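Dihydrodipicolinate reductase N-terminus domain-containing protein (Mycobacterium smegmatis, PDB 6IAQ) probably catalyses, as a native amine dehydrogenase, the NADP(H)-dependent reductive amination of ketones to amines. Local coordinates at residues A[93-98]-A[123-128]; A[166-172]-A[279-283]; A[181-187]-A[247-252]. All blocks are in the same frame, centred on the assembly; numbering follows the deposited sequence.

Overall arrangement
Interaction 1 belongs to the NADP-binding Rossmann domain; interactions 2 and 3 reach the mixed sheet of the C-terminal domain, their centres about 33 and 35 Å from its own. Interaction 2 lies nearest the middle of the chain (about 14 Å, against 19 and 21 Å); all three are partly buried, but exposed residues take part only in interactions 1 and 3. Chemistry follows place: leucine and alanine packing plus one salt bridge between helices in interaction 1, strand pairing and a hydrated acidic pair in interaction 2, loop-to-strand backbone bonds in interaction 3. Interaction 3 is nested within the chain loop closed by interaction 2, and the two touch, Trp168 CH2 lying 3.6 Å from Gln181 CD.

Interaction 1: residues A[93-98]-A[123-128]; sequences LRICAE and ELDALA
Two helical segments, 93-98 and 123-128, run side by side in nearly the same direction: their axes make an angle of 22° and approach to 9.1 Å, burying 390 Å² in all. The register is set by Arg94 with Leu124 (CA-CA 6.7 Å) and Ala97 with Ala128 (CA-CA 4.7 Å); the latter is close because both side chains are only methyl groups. Glu123 opens the second segment on the exposed edge, where its OE2 accepts a very short hydrogen bond, part of a salt bridge, from Arg94 NH1 (2.4 Å). Arg94 leaves its backbone with chi1 m, and off-well chi2 and chi3 bring its end across. Leu124 (m, t) sends CD2 to 4.0 Å from Leu93 CB and 4.0 Å from Arg94 CG. Leu127 (t, p) points its CA-CB bond toward the partner and has the most covered surface, 83 Å², with CD2 3.6 Å from Ala97 CB and CD1 3.8 Å from Glu98 OE2. Ala128 completes the seam, its CB 4.3 Å from Ala97 CB. These neighbouring helices, 86-98 and 118-130, connect successive parallel strands 77-80, 102-105 and 134-137, the beta-alpha-beta crossovers of a Rossmann fold.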
ATOM      1  N   LEU A  93     -12.282  -2.139 -26.826  1.00 33.37           N
ATOM      2  CA  LEU A  93     -11.483  -0.936 -26.477  1.00 34.41           C
ATOM      3  C   LEU A  93     -11.409  -0.006 -27.711  1.00 35.76           C
ATOM      4  O   LEU A  93     -11.413   1.230 -27.497  1.00 40.78           O
ATOM      5  CB  LEU A  93     -10.101  -1.354 -25.949  1.00 32.74           C
ATOM      6  CG  LEU A  93     -10.108  -2.073 -24.589  1.00 32.11           C
ATOM      7  CD1 LEU A  93      -8.765  -2.674 -24.228  1.00 32.18           C
ATOM      8  CD2 LEU A  93     -10.524  -1.123 -23.499  1.00 34.32           C
ATOM      9  N   ARG A  94     -11.364  -0.555 -28.938  1.00 34.85           N
ATOM     10  CA  ARG A  94     -11.394   0.256 -30.191  1.00 33.84           C
ATOM     11  C   ARG A  94     -12.697   1.071 -30.243  1.00 34.83           C
ATOM     12  O   ARG A  94     -12.648   2.289 -30.517  1.00 26.38           O
ATOM     13  CB  ARG A  94     -11.273  -0.587 -31.455  1.00 36.99           C
ATOM     14  CG  ARG A  94      -9.952  -1.343 -31.547  1.00 45.89           C
ATOM     15  CD  ARG A  94      -9.248  -1.465 -32.892  1.00 43.39           C
ATOM     16  NE  ARG A  94      -9.292  -2.840 -33.350  1.00 50.29           N
ATOM     17  CZ  ARG A  94      -8.247  -3.584 -33.723  1.00 45.69           C
ATOM     18  NH1 ARG A  94      -7.012  -3.109 -33.708  1.00 47.19           N
ATOM     19  NH2 ARG A  94      -8.439  -4.849 -34.038  1.00 51.21           N
ATOM     20  N   ILE A  95     -13.833   0.420 -29.997  1.00 32.85           N
ATOM     21  CA  ILE A  95     -15.164   1.074 -30.038  1.00 35.32           C
ATOM     22  C   ILE A  95     -15.184   2.231 -29.007  1.00 36.57           C
ATOM     23  O   ILE A  95     -15.685   3.354 -29.335  1.00 30.87           O
ATOM     24  CB  ILE A  95     -16.274   0.020 -29.829  1.00 35.00           C
ATOM     25  CG1 ILE A  95     -16.384  -0.918 -31.037  1.00 39.05           C
ATOM     26  CG2 ILE A  95     -17.617   0.664 -29.468  1.00 33.94           C
ATOM     27  CD1 ILE A  95     -17.184  -2.174 -30.779  1.00 38.92           C
ATOM     28  N   CYS A  96     -14.648   2.028 -27.799  1.00 33.09           N
ATOM     29  CA  CYS A  96     -14.645   3.078 -26.743  1.00 32.87           C
ATOM     30  C   CYS A  96     -13.769   4.259 -27.187  1.00 32.53           C
ATOM     31  O   CYS A  96     -14.261   5.428 -27.186  1.00 34.09           O
ATOM     32  CB  CYS A  96     -14.186   2.509 -25.405  1.00 34.37           C
ATOM     33  SG  CYS A  96     -15.446   1.436 -24.683  1.00 35.30           S
ATOM     34  N   ALA A  97     -12.532   3.970 -27.584  1.00 32.29           N
ATOM     35  CA  ALA A  97     -11.524   4.988 -27.939  1.00 32.96           C
ATOM     36  C   ALA A  97     -11.970   5.751 -29.199  1.00 35.86           C
ATOM     37  O   ALA A  97     -11.797   6.998 -29.228  1.00 34.79           O
ATOM     38  CB  ALA A  97     -10.191   4.314 -28.141  1.00 33.48           C
ATOM     39  N   GLU A  98     -12.530   5.052 -30.203  1.00 34.82           N
ATOM     40  CA  GLU A  98     -13.042   5.688 -31.445  1.00 35.59           C
ATOM     41  C   GLU A  98     -14.052   6.782 -31.094  1.00 34.14           C
ATOM     42  O   GLU A  98     -14.039   7.847 -31.727  1.00 32.21           O
ATOM     43  CB  GLU A  98     -13.735   4.686 -32.371  1.00 43.20           C
ATOM     44  CG  GLU A  98     -13.525   5.054 -33.837  1.00 55.65           C
ATOM     45  CD  GLU A  98     -12.309   4.365 -34.423  1.00 55.45           C
ATOM     46  OE1 GLU A  98     -12.131   3.183 -34.093  1.00 62.98           O
ATOM     47  OE2 GLU A  98     -11.554   4.996 -35.182  1.00 57.87           O
ATOM     48  N   GLU A 123      -1.362   1.053 -30.779  1.00 38.96           N
ATOM     49  CA  GLU A 123      -2.554   1.376 -31.605  1.00 38.80           C
ATOM     50  C   GLU A 123      -3.588   2.064 -30.699  1.00 42.74           C
ATOM     51  O   GLU A 123      -4.082   3.199 -31.034  1.00 34.85           O
ATOM     52  CB  GLU A 123      -3.161   0.070 -32.134  1.00 47.66           C
ATOM     53  CG  GLU A 123      -3.624  -0.006 -33.580  1.00 57.00           C
ATOM     54  CD  GLU A 123      -4.545  -1.221 -33.772  1.00 59.13           C
ATOM     55  OE1 GLU A 123      -4.014  -2.339 -34.023  1.00 49.28           O
ATOM     56  OE2 GLU A 123      -5.780  -1.051 -33.621  1.00 54.01           O
ATOM     57  N   LEU A 124      -3.925   1.406 -29.576  1.00 36.47           N
ATOM     58  CA  LEU A 124      -5.030   1.854 -28.689  1.00 37.93           C
ATOM     59  C   LEU A 124      -4.627   3.156 -28.013  1.00 33.03           C
ATOM     60  O   LEU A 124      -5.507   4.030 -27.835  1.00 35.91           O
ATOM     61  CB  LEU A 124      -5.343   0.769 -27.652  1.00 37.62           C
ATOM     62  CG  LEU A 124      -6.169  -0.416 -28.159  1.00 35.72           C
ATOM     63  CD1 LEU A 124      -6.294  -1.461 -27.069  1.00 34.69           C
ATOM     64  CD2 LEU A 124      -7.548   0.056 -28.618  1.00 34.76           C
ATOM     65  N   ASP A 125      -3.362   3.266 -27.615  1.00 32.39           N
ATOM     66  CA  ASP A 125      -2.851   4.482 -26.935  1.00 34.96           C
ATOM     67  C   ASP A 125      -2.981   5.691 -27.893  1.00 34.65           C
ATOM     68  O   ASP A 125      -3.451   6.764 -27.435  1.00 34.96           O
ATOM     69  CB  ASP A 125      -1.419   4.260 -26.451  1.00 36.84           C
ATOM     70  CG  ASP A 125      -0.856   5.427 -25.665  1.00 35.15           C
ATOM     71  OD1 ASP A 125      -1.502   5.871 -24.708  1.00 30.76           O
ATOM     72  OD2 ASP A 125       0.216   5.896 -26.022  1.00 42.35           O
ATOM     73  N   ALA A 126      -2.575   5.533 -29.154  1.00 33.20           N
ATOM     74  CA  ALA A 126      -2.648   6.598 -30.201  1.00 33.49           C
ATOM     75  C   ALA A 126      -4.107   7.019 -30.434  1.00 35.93           C
ATOM     76  O   ALA A 126      -4.392   8.233 -30.450  1.00 31.71           O
ATOM     77  CB  ALA A 126      -2.028   6.125 -31.486  1.00 30.60           C
ATOM     78  N   LEU A 127      -5.008   6.043 -30.601  1.00 32.69           N
ATOM     79  CA  LEU A 127      -6.439   6.297 -30.872  1.00 33.73           C
ATOM     80  C   LEU A 127      -7.053   7.063 -29.689  1.00 39.50           C
ATOM     81  O   LEU A 127      -7.762   8.093 -29.919  1.00 32.79           O
ATOM     82  CB  LEU A 127      -7.143   4.956 -31.106  1.00 37.22           C
ATOM     83  CG  LEU A 127      -8.652   5.050 -31.331  1.00 40.08           C
ATOM     84  CD1 LEU A 127      -9.024   5.931 -32.530  1.00 38.93           C
ATOM     85  CD2 LEU A 127      -9.249   3.662 -31.502  1.00 40.51           C
ATOM     86  N   ALA A 128      -6.819   6.580 -28.453  1.00 37.35           N
ATOM     87  CA  ALA A 128      -7.407   7.164 -27.229  1.00 35.88           C
ATOM     88  C   ALA A 128      -6.904   8.613 -27.066  1.00 31.45           C
ATOM     89  O   ALA A 128      -7.670   9.491 -26.575  1.00 32.76           O
ATOM     90  CB  ALA A 128      -7.056   6.308 -26.030  1.00 36.35           C
TER

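Interaction 2: residues A[166-172]-A[279-283]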
ATOM      1  N   ALA A 166      -0.707 -16.651  -4.889  1.00 29.43           N
ATOM      2  CA  ALA A 166      -2.119 -16.243  -4.951  1.00 25.83           C
ATOM      3  C   ALA A 166      -2.979 -17.426  -5.367  1.00 26.54           C
ATOM      4  O   ALA A 166      -2.550 -18.274  -6.192  1.00 23.06           O
ATOM      5  CB  ALA A 166      -2.264 -15.060  -5.882  1.00 28.66           C
ATOM      6  N   SER A 167      -4.179 -17.456  -4.803  1.00 27.28           N
ATOM      7  CA  SER A 167      -5.226 -18.446  -5.111  1.00 28.10           C
ATOM      8  C   SER A 167      -6.547 -17.689  -5.282  1.00 23.43           C
ATOM      9  O   SER A 167      -6.889 -16.903  -4.413  1.00 26.95           O
ATOM     10  CB  SER A 167      -5.302 -19.500  -4.021  1.00 28.69           C
ATOM     11  OG  SER A 167      -6.275 -20.489  -4.330  1.00 26.97           O
ATOM     12  N   TRP A 168      -7.266 -17.963  -6.367  1.00 24.95           N
ATOM     13  CA  TRP A 168      -8.672 -17.523  -6.513  1.00 24.98           C
ATOM     14  C   TRP A 168      -9.532 -18.673  -7.041  1.00 24.32           C
ATOM     15  O   TRP A 168      -8.996 -19.633  -7.601  1.00 23.92           O
ATOM     16  CB  TRP A 168      -8.778 -16.240  -7.340  1.00 24.37           C
ATOM     17  CG  TRP A 168      -8.063 -16.265  -8.647  1.00 23.69           C
ATOM     18  CD1 TRP A 168      -6.826 -15.764  -8.895  1.00 26.48           C
ATOM     19  CD2 TRP A 168      -8.560 -16.776  -9.904  1.00 24.51           C
ATOM     20  NE1 TRP A 168      -6.506 -15.921 -10.226  1.00 26.48           N
ATOM     21  CE2 TRP A 168      -7.549 -16.555 -10.859  1.00 27.36           C
ATOM     22  CE3 TRP A 168      -9.758 -17.376 -10.314  1.00 25.26           C
ATOM     23  CZ2 TRP A 168      -7.712 -16.889 -12.198  1.00 26.73           C
ATOM     24  CZ3 TRP A 168      -9.909 -17.732 -11.631  1.00 26.46           C
ATOM     25  CH2 TRP A 168      -8.901 -17.479 -12.553  1.00 26.30           C
ATOM     26  N   ASN A 169     -10.826 -18.552  -6.782  1.00 26.62           N
ATOM     27  CA  ASN A 169     -11.879 -19.557  -7.037  1.00 24.31           C
ATOM     28  C   ASN A 169     -12.610 -19.212  -8.349  1.00 23.86           C
ATOM     29  O   ASN A 169     -13.317 -18.210  -8.385  1.00 23.74           O
ATOM     30  CB  ASN A 169     -12.846 -19.606  -5.869  1.00 22.30           C
ATOM     31  CG  ASN A 169     -13.856 -20.713  -5.966  1.00 24.12           C
ATOM     32  OD1 ASN A 169     -13.807 -21.530  -6.882  1.00 25.35           O
ATOM     33  ND2 ASN A 169     -14.766 -20.763  -5.017  1.00 26.13           N
ATOM     34  N   VAL A 170     -12.473 -20.067  -9.365  1.00 23.30           N
ATOM     35  CA  VAL A 170     -13.292 -20.022 -10.606  1.00 25.50           C
ATOM     36  C   VAL A 170     -14.764 -19.742 -10.276  1.00 26.73           C
ATOM     37  O   VAL A 170     -15.393 -18.960 -10.977  1.00 24.89           O
ATOM     38  CB  VAL A 170     -13.129 -21.328 -11.403  1.00 24.89           C
ATOM     39  CG1 VAL A 170     -14.250 -21.518 -12.410  1.00 25.71           C
ATOM     40  CG2 VAL A 170     -11.795 -21.345 -12.085  1.00 24.79           C
ATOM     41  N   ASP A 171     -15.321 -20.387  -9.251  1.00 27.67           N
ATOM     42  CA  ASP A 171     -16.784 -20.332  -8.995  1.00 27.36           C
ATOM     43  C   ASP A 171     -17.188 -18.992  -8.374  1.00 25.57           C
ATOM     44  O   ASP A 171     -18.378 -18.801  -8.162  1.00 25.02           O
ATOM     45  CB  ASP A 171     -17.238 -21.535  -8.157  1.00 27.02           C
ATOM     46  CG  ASP A 171     -17.574 -22.733  -9.050  1.00 30.63           C
ATOM     47  OD1 ASP A 171     -17.351 -22.649 -10.276  1.00 29.38           O
ATOM     48  OD2 ASP A 171     -18.050 -23.748  -8.504  1.00 32.82           O
ATOM     49  N   ASP A 172     -16.246 -18.092  -8.095  1.00 25.59           N
ATOM     50  CA  ASP A 172     -16.567 -16.693  -7.700  1.00 25.59           C
ATOM     51  C   ASP A 172     -16.854 -15.846  -8.951  1.00 26.65           C
ATOM     52  O   ASP A 172     -17.309 -14.720  -8.769  1.00 25.85           O
ATOM     53  CB  ASP A 172     -15.434 -16.037  -6.898  1.00 25.32           C
ATOM     54  CG  ASP A 172     -15.360 -16.441  -5.435  1.00 26.24           C
ATOM     55  OD1 ASP A 172     -16.321 -17.065  -4.923  1.00 27.72           O
ATOM     56  OD2 ASP A 172     -14.334 -16.104  -4.798  1.00 27.42           O
ATOM     57  N   GLU A 279     -11.754 -24.497   1.196  1.00 34.16           N
ATOM     58  CA  GLU A 279     -10.641 -23.761   0.537  1.00 31.70           C
ATOM     59  C   GLU A 279     -10.938 -22.259   0.578  1.00 24.80           C
ATOM     60  O   GLU A 279     -12.084 -21.878   0.513  1.00 31.08           O
ATOM     61  CB  GLU A 279     -10.409 -24.276  -0.888  1.00 31.39           C
ATOM     62  CG  GLU A 279      -9.980 -25.718  -0.911  1.00 31.81           C
ATOM     63  CD  GLU A 279      -9.515 -26.164  -2.281  1.00 33.03           C
ATOM     64  OE1 GLU A 279     -10.399 -26.569  -3.090  1.00 29.11           O
ATOM     65  OE2 GLU A 279      -8.305 -26.046  -2.542  1.00 28.46           O
ATOM     66  N   GLY A 280      -9.906 -21.442   0.678  1.00 30.80           N
ATOM     67  CA  GLY A 280     -10.029 -19.979   0.696  1.00 28.44           C
ATOM     68  C   GLY A 280      -8.956 -19.335  -0.158  1.00 26.36           C
ATOM     69  O   GLY A 280      -7.862 -19.959  -0.345  1.00 27.28           O
ATOM     70  N   ASP A 281      -9.248 -18.141  -0.655  1.00 27.04           N
ATOM     71  CA  ASP A 281      -8.279 -17.327  -1.431  1.00 26.31           C
ATOM     72  C   ASP A 281      -7.089 -16.974  -0.550  1.00 27.94           C
ATOM     73  O   ASP A 281      -7.272 -16.796   0.705  1.00 25.38           O
ATOM     74  CB  ASP A 281      -8.927 -16.039  -1.959  1.00 27.45           C
ATOM     75  CG  ASP A 281     -10.033 -16.274  -2.977  1.00 28.12           C
ATOM     76  OD1 ASP A 281     -10.272 -17.471  -3.335  1.00 29.15           O
ATOM     77  OD2 ASP A 281     -10.683 -15.274  -3.370  1.00 27.78           O
ATOM     78  N   ILE A 282      -5.943 -16.785  -1.188  1.00 25.97           N
ATOM     79  CA  ILE A 282      -4.725 -16.296  -0.499  1.00 28.95           C
ATOM     80  C   ILE A 282      -4.040 -15.218  -1.323  1.00 27.67           C
ATOM     81  O   ILE A 282      -4.102 -15.221  -2.567  1.00 23.77           O
ATOM     82  CB  ILE A 282      -3.761 -17.425  -0.111  1.00 34.17           C
ATOM     83  CG1 ILE A 282      -3.069 -18.069  -1.301  1.00 32.01           C
ATOM     84  CG2 ILE A 282      -4.452 -18.469   0.782  1.00 36.28           C
ATOM     85  CD1 ILE A 282      -1.707 -18.586  -0.940  1.00 36.66           C
ATOM     86  N   ASN A 283      -3.382 -14.329  -0.598  1.00 24.36           N
ATOM     87  CA  ASN A 283      -2.435 -13.339  -1.143  1.00 23.78           C
ATOM     88  C   ASN A 283      -1.244 -13.263  -0.178  1.00 26.31           C
ATOM     89  O   ASN A 283      -1.379 -12.630   0.872  1.00 24.85           O
ATOM     90  CB  ASN A 283      -3.076 -11.966  -1.293  1.00 23.21           C
ATOM     91  CG  ASN A 283      -2.205 -11.046  -2.124  1.00 26.04           C
ATOM     92  OD1 ASN A 283      -1.766 -11.457  -3.204  1.00 27.51           O
ATOM     93  ND2 ASN A 283      -2.001  -9.827  -1.661  1.00 23.26           N
TER
HETATM   94  O   HOH W   1      -6.332 -21.921  -1.581  1.00 33.97           O
HETATM   95  O   HOH W   2     -11.817 -16.023  -5.798  1.00 25.48           O
HETATM   96  O   HOH W   3     -13.083 -17.691  -3.164  1.00 25.31           O
HETATM   97  O   HOH W   4     -13.489 -13.801  -3.344  1.00 27.58           O
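The strand end 166-169 meets 282-283 in antiparallel fashion, Ala166 and Asn283 forming a non-hydrogen-bonded pair (CA-CA 4.8 Å). Ser167 N donates to Ile282 O at 3.2 Å, while the return bond from Ile282 N to Ser167 O, 3.4 Å, is weak. Ser167 (t) and Ile282 (p, t) turn to the same sheet face, their CB and CG1 atoms 3.8 Å apart. The hydroxyl of Ser167 bonds Tyr275 and Arg273, and W 1 links its OG (3.1 Å) to Gly280 O (2.8 Å). Trp168, chi1 p, leads its indole away from 279-283, against Trp145 and Leu177. Further on, the m rotamers of Asp172 and Asp281 bring like charges close, OD2 to OD2 4.0 Å. Water eases this: W 2 accepts from Asn169 N (2.9 Å) and lies 2.7 Å from Asp172 OD2 and 2.8 Å from Asp281 OD2, and W 3 and W 4 are also within hydrogen-bonding distance of both carboxylates. Asp281 OD2 is bonded to Thr302 as well. Asn169, chi1 t and chi2 near 4°, aims OD1 at Asp171 N (3.0 Å), while its own O accepts from Asp172 N (2.9 Å). The strand thus passes into a 3-10 segment through an Asx turn.

Interaction 3: residues A[181-187]-A[247-252]; sequences QQVGRTV and GDVIGF
A Schellman motif at Gln182 (phi 68°) ends helix 175-180, and a type II beta turn, Gln182 to Arg185, then lays the loop along the start of strand 249-260; Thr186 is the N-cap of the next helix. The contact buries 505 Å². Within the turn, Val183 is at -65/126° and Gly184 at 90/-2°, and Arg185 N bonds Gln182 O (3.2 Å). Two backbone hydrogen bonds join the segments, Gly184 N to Val249 O (2.8 Å) and Val249 N to Arg185 O (3.0 Å); a CA-H...O contact from Gly251 CA to Gln181 O (3.3 Å) extends the pairing. Val249 (chi1 t), with the largest covered area, packs CG2 against Val187 CG2 (4.1 Å); methyl-to-carbonyl van der Waals contacts are Val249 CG1 to Gln182 O (3.5 Å) and Val183 CG2 to Ile250 O (3.6 Å). Gln181 (m, m) sets NE2 over one face of the Phe252 ring (chi1 p), and that nitrogen donates to Gly272 O. W 5 accepts from Val187 N (3.0 Å) and donates to Gly247 O (2.9 Å).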
ATOM      1  N   GLN A 181     -10.060 -20.987 -18.047  1.00 27.45           N
ATOM      2  CA  GLN A 181      -9.280 -21.756 -17.034  1.00 29.15           C
ATOM      3  C   GLN A 181      -9.348 -23.258 -17.348  1.00 25.83           C
ATOM      4  O   GLN A 181      -8.770 -24.030 -16.586  1.00 30.36           O
ATOM      5  CB  GLN A 181      -9.791 -21.449 -15.622  1.00 27.47           C
ATOM      6  CG  GLN A 181      -9.461 -20.051 -15.144  1.00 27.40           C
ATOM      7  CD  GLN A 181      -7.981 -19.746 -15.193  1.00 28.43           C
ATOM      8  OE1 GLN A 181      -7.535 -18.908 -15.972  1.00 26.01           O
ATOM      9  NE2 GLN A 181      -7.204 -20.434 -14.364  1.00 26.40           N
ATOM     10  N   GLN A 182      -9.998 -23.644 -18.453  1.00 30.72           N
ATOM     11  CA  GLN A 182     -10.013 -25.032 -18.986  1.00 29.10           C
ATOM     12  C   GLN A 182     -10.772 -25.961 -18.045  1.00 29.47           C
ATOM     13  O   GLN A 182     -10.519 -27.168 -18.085  1.00 32.09           O
ATOM     14  CB  GLN A 182      -8.584 -25.538 -19.196  1.00 28.52           C
ATOM     15  CG  GLN A 182      -7.711 -24.595 -20.016  1.00 31.00           C
ATOM     16  CD  GLN A 182      -8.302 -24.274 -21.365  1.00 32.79           C
ATOM     17  OE1 GLN A 182      -8.595 -25.167 -22.154  1.00 31.66           O
ATOM     18  NE2 GLN A 182      -8.481 -22.987 -21.627  1.00 30.50           N
ATOM     19  N   VAL A 183     -11.723 -25.429 -17.288  1.00 28.13           N
ATOM     20  CA  VAL A 183     -12.537 -26.187 -16.312  1.00 32.16           C
ATOM     21  C   VAL A 183     -13.385 -27.208 -17.071  1.00 32.32           C
ATOM     22  O   VAL A 183     -14.098 -26.821 -18.028  1.00 29.36           O
ATOM     23  CB  VAL A 183     -13.397 -25.244 -15.468  1.00 31.17           C
ATOM     24  CG1 VAL A 183     -14.364 -26.004 -14.591  1.00 32.98           C
ATOM     25  CG2 VAL A 183     -12.516 -24.330 -14.649  1.00 30.34           C
ATOM     26  N   GLY A 184     -13.276 -28.474 -16.660  1.00 31.81           N
ATOM     27  CA  GLY A 184     -14.077 -29.592 -17.188  1.00 32.51           C
ATOM     28  C   GLY A 184     -13.407 -30.264 -18.375  1.00 36.26           C
ATOM     29  O   GLY A 184     -13.967 -31.225 -18.876  1.00 36.64           O
ATOM     30  N   ARG A 185     -12.250 -29.765 -18.816  1.00 34.30           N
ATOM     31  CA  ARG A 185     -11.514 -30.322 -19.965  1.00 39.91           C
ATOM     32  C   ARG A 185     -10.794 -31.562 -19.448  1.00 42.41           C
ATOM     33  O   ARG A 185     -10.623 -31.669 -18.196  1.00 36.41           O
ATOM     34  CB  ARG A 185     -10.495 -29.331 -20.540  1.00 40.95           C
ATOM     35  CG  ARG A 185     -11.074 -27.987 -20.971  1.00 43.79           C
ATOM     36  CD  ARG A 185     -11.858 -28.077 -22.277  1.00 43.39           C
ATOM     37  NE  ARG A 185     -10.978 -28.198 -23.425  1.00 46.38           N
ATOM     38  CZ  ARG A 185     -11.361 -28.624 -24.635  1.00 49.90           C
ATOM     39  NH1 ARG A 185     -12.628 -28.949 -24.867  1.00 43.91           N
ATOM     40  NH2 ARG A 185     -10.461 -28.722 -25.606  1.00 45.66           N
ATOM     41  N   THR A 186     -10.360 -32.436 -20.359  1.00 39.59           N
ATOM     42  CA  THR A 186      -9.501 -33.598 -20.030  1.00 35.86           C
ATOM     43  C   THR A 186      -8.068 -33.087 -19.934  1.00 29.54           C
ATOM     44  O   THR A 186      -7.748 -32.031 -20.555  1.00 34.41           O
ATOM     45  CB  THR A 186      -9.624 -34.732 -21.059  1.00 32.22           C
ATOM     46  OG1 THR A 186      -9.046 -34.270 -22.272  1.00 31.40           O
ATOM     47  CG2 THR A 186     -11.044 -35.170 -21.305  1.00 34.17           C
ATOM     48  N   VAL A 187      -7.213 -33.842 -19.243  1.00 31.84           N
ATOM     49  CA  VAL A 187      -5.756 -33.556 -19.159  1.00 34.77           C
ATOM     50  C   VAL A 187      -5.149 -33.532 -20.568  1.00 39.30           C
ATOM     51  O   VAL A 187      -4.270 -32.693 -20.814  1.00 37.65           O
ATOM     52  CB  VAL A 187      -5.073 -34.549 -18.210  1.00 38.43           C
ATOM     53  CG1 VAL A 187      -3.559 -34.444 -18.280  1.00 38.26           C
ATOM     54  CG2 VAL A 187      -5.556 -34.331 -16.773  1.00 39.57           C
ATOM     55  N   GLY A 247     -10.058 -36.473 -11.530  1.00 33.86           N
ATOM     56  CA  GLY A 247      -9.137 -36.462 -12.681  1.00 32.53           C
ATOM     57  C   GLY A 247      -9.459 -35.384 -13.713  1.00 31.02           C
ATOM     58  O   GLY A 247      -8.585 -35.099 -14.535  1.00 32.31           O
ATOM     59  N   ASP A 248     -10.662 -34.801 -13.692  1.00 32.67           N
ATOM     60  CA  ASP A 248     -11.012 -33.664 -14.603  1.00 33.31           C
ATOM     61  C   ASP A 248     -10.145 -32.448 -14.262  1.00 33.57           C
ATOM     62  O   ASP A 248      -9.736 -32.282 -13.087  1.00 31.87           O
ATOM     63  CB  ASP A 248     -12.494 -33.296 -14.528  1.00 33.65           C
ATOM     64  CG  ASP A 248     -13.424 -34.271 -15.231  1.00 37.60           C
ATOM     65  OD1 ASP A 248     -12.913 -35.198 -15.884  1.00 38.70           O
ATOM     66  OD2 ASP A 248     -14.655 -34.100 -15.117  1.00 35.75           O
ATOM     67  N   VAL A 249      -9.838 -31.627 -15.261  1.00 32.63           N
ATOM     68  CA  VAL A 249      -9.127 -30.335 -15.052  1.00 31.46           C
ATOM     69  C   VAL A 249     -10.116 -29.360 -14.406  1.00 30.08           C
ATOM     70  O   VAL A 249     -11.273 -29.286 -14.865  1.00 26.23           O
ATOM     71  CB  VAL A 249      -8.519 -29.779 -16.349  1.00 33.19           C
ATOM     72  CG1 VAL A 249      -7.890 -28.410 -16.118  1.00 32.52           C
ATOM     73  CG2 VAL A 249      -7.503 -30.753 -16.929  1.00 34.96           C
ATOM     74  N   ILE A 250      -9.688 -28.661 -13.345  1.00 29.11           N
ATOM     75  CA  ILE A 250     -10.572 -27.708 -12.615  1.00 30.93           C
ATOM     76  C   ILE A 250      -9.959 -26.301 -12.611  1.00 28.42           C
ATOM     77  O   ILE A 250     -10.496 -25.449 -11.896  1.00 26.76           O
ATOM     78  CB  ILE A 250     -10.867 -28.200 -11.187  1.00 30.81           C
ATOM     79  CG1 ILE A 250      -9.591 -28.305 -10.347  1.00 30.98           C
ATOM     80  CG2 ILE A 250     -11.659 -29.488 -11.221  1.00 33.64           C
ATOM     81  CD1 ILE A 250      -9.845 -28.584  -8.868  1.00 32.27           C
ATOM     82  N   GLY A 251      -8.894 -26.089 -13.381  1.00 29.17           N
ATOM     83  CA  GLY A 251      -8.207 -24.806 -13.454  1.00 29.78           C
ATOM     84  C   GLY A 251      -6.757 -25.018 -13.717  1.00 29.94           C
ATOM     85  O   GLY A 251      -6.386 -26.106 -14.175  1.00 31.95           O
ATOM     86  N   PHE A 252      -5.941 -24.025 -13.412  1.00 27.88           N
ATOM     87  CA  PHE A 252      -4.486 -24.187 -13.576  1.00 29.15           C
ATOM     88  C   PHE A 252      -3.738 -23.229 -12.662  1.00 29.00           C
ATOM     89  O   PHE A 252      -4.300 -22.215 -12.197  1.00 28.59           O
ATOM     90  CB  PHE A 252      -4.044 -24.040 -15.042  1.00 28.53           C
ATOM     91  CG  PHE A 252      -4.313 -22.712 -15.708  1.00 30.03           C
ATOM     92  CD1 PHE A 252      -3.492 -21.615 -15.490  1.00 32.97           C
ATOM     93  CD2 PHE A 252      -5.325 -22.592 -16.646  1.00 28.49           C
ATOM     94  CE1 PHE A 252      -3.734 -20.403 -16.124  1.00 31.07           C
ATOM     95  CE2 PHE A 252      -5.567 -21.378 -17.269  1.00 28.31           C
ATOM     96  CZ  PHE A 252      -4.763 -20.296 -17.017  1.00 30.00           C
TER
HETATM   97  O   HOH W   5      -8.499 -35.805 -17.378  1.00 40.89           O